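Local coordinates for endolytic peptidoglycan transglycosylase RlpA (PDB 6I05), which cleaves peptidoglycan as a lytic transglycosylase with a strong preference for naked glycan strands lacking stem peptides, and carries a SPOR domain that recognises such denuded glycans, at residues A[16-19]-A[20-23]. Residues are numbered along the deposited sequence; the frame is centred on the assembly and turned at random.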
loop_
_atom_site.group_PDB
_atom_site.type_symbol
_atom_site.label_atom_id
_atom_site.label_comp_id
_atom_site.label_asym_id
_atom_site.label_seq_id
_atom_site.Cartn_x
_atom_site.Cartn_y
_atom_site.Cartn_z
ATOM N N ALA A 16 -12.064 4.450 2.656
ATOM C CA ALA A 16 -11.549 3.088 2.587
ATOM C C ALA A 16 -10.037 3.088 2.414
ATOM O O ALA A 16 -9.338 2.258 3.007
ATOM C CB ALA A 16 -12.230 2.328 1.448
ATOM N N ALA A 17 -9.517 4.003 1.592
ATOM C CA ALA A 17 -8.073 4.116 1.425
ATOM C C ALA A 17 -7.409 4.561 2.722
ATOM O O ALA A 17 -6.391 3.994 3.132
ATOM C CB ALA A 17 -7.746 5.074 0.281
ATOM N N GLU A 18 -7.984 5.565 3.390
ATOM C CA GLU A 18 -7.419 6.021 4.655
ATOM C C GLU A 18 -7.473 4.924 5.709
ATOM O O GLU A 18 -6.559 4.800 6.531
ATOM C CB GLU A 18 -8.147 7.273 5.143
ATOM C CG GLU A 18 -7.971 8.493 4.242
ATOM C CD GLU A 18 -6.648 9.208 4.465
ATOM O OE1 GLU A 18 -5.895 8.805 5.371
ATOM O OE2 GLU A 18 -6.360 10.178 3.732
ATOM N N LEU A 19 -8.540 4.119 5.703
ATOM C CA LEU A 19 -8.644 3.036 6.675
ATOM C C LEU A 19 -7.550 2.004 6.451
ATOM O O LEU A 19 -6.884 1.577 7.400
ATOM C CB LEU A 19 -10.022 2.389 6.594
ATOM C CG LEU A 19 -10.246 1.208 7.535
ATOM C CD1 LEU A 19 -10.030 1.612 8.986
ATOM C CD2 LEU A 19 -11.644 0.633 7.350
ATOM N N LEU A 20 -7.341 1.596 5.196
ATOM C CA LEU A 20 -6.269 0.650 4.915
ATOM C C LEU A 20 -4.913 1.235 5.292
ATOM O O LEU A 20 -4.070 0.540 5.868
ATOM C CB LEU A 20 -6.294 0.213 3.450
ATOM C CG LEU A 20 -5.175 -0.759 3.059
ATOM C CD1 LEU A 20 -5.206 -2.020 3.911
ATOM C CD2 LEU A 20 -5.257 -1.108 1.583
ATOM N N LYS A 21 -4.684 2.513 4.978
ATOM C CA LYS A 21 -3.433 3.157 5.377
ATOM C C LYS A 21 -3.213 3.061 6.884
ATOM O O LYS A 21 -2.119 2.709 7.343
ATOM C CB LYS A 21 -3.411 4.614 4.912
ATOM C CG LYS A 21 -2.301 5.434 5.531
ATOM C CD LYS A 21 -2.305 6.848 4.980
ATOM C CE LYS A 21 -1.292 7.730 5.690
ATOM N NZ LYS A 21 -1.363 9.144 5.223
ATOM N N ALA A 22 -4.246 3.376 7.671
ATOM C CA ALA A 22 -4.115 3.311 9.124
ATOM C C ALA A 22 -3.817 1.892 9.597
ATOM O O ALA A 22 -2.955 1.687 10.460
ATOM C CB ALA A 22 -5.377 3.855 9.795
ATOM N N LYS A 23 -4.511 0.895 9.039
ATOM C CA LYS A 23 -4.262 -0.486 9.444
ATOM C C LYS A 23 -2.850 -0.928 9.077
ATOM O O LYS A 23 -2.192 -1.633 9.850
ATOM C CB LYS A 23 -5.299 -1.417 8.812
ATOM C CG LYS A 23 -6.714 -1.219 9.338
ATOM C CD LYS A 23 -7.676 -2.202 8.701
ATOM C CE LYS A 23 -9.058 -2.109 9.324
ATOM N NZ LYS A 23 -10.078 -2.806 8.487
#
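A16 gives its carbonyl O to the amide N of L20 at 3.0 Å, with an N-H...O angle of 167°, the first of four successive i to i+4 bonds that define this run as regular alpha helix. A17 repeats the pattern with K21, its O lying 2.9 Å from the K21 N. That same carbonyl O of A17 is 3.5 Å from CB of K21, so the root of the lysine side chain rests on the preceding turn. E18 accepts the third bond, from A22 N. Its side chain adopts two conformers; in one of them it runs alongside that of K21, both pointing the same way. There the glutamate bends at chi2 (-80°) while the lysine stays extended beyond CG, and OE1 of E18 comes to 4.1 Å from CD of K21 and 4.5 Å from its NZ. Resting on one conformer and this long, the approach is at most a loose electrostatic one. L19 closes the series by accepting from K23 N, and its side chain also touches that of K23. With CG of K23 set anti to its own carbonyl carbon (chi1 -68°), the lysine chain slants past the branched end of the leucine: K23 CG lies 3.4 Å from O of L19, and K23 CE is 3.9 Å from CD1 of L19, an aliphatic van der Waals contact. Burial separates the two sides of helix 14-25, E18, L19, A22 and K23 being exposed whereas A17 and L20 are buried. The inward side packs on the antiparallel sheet of the SPOR domain: A17 and L20 both touch F11 of strand 4-11 and V47 of strand 42-52, and A17 and K21 reach I34 of strand 32-39. Beyond the sheet, L20 and the exposed K23 touch L70, in the loop between helix 55-67 and strand 74-76.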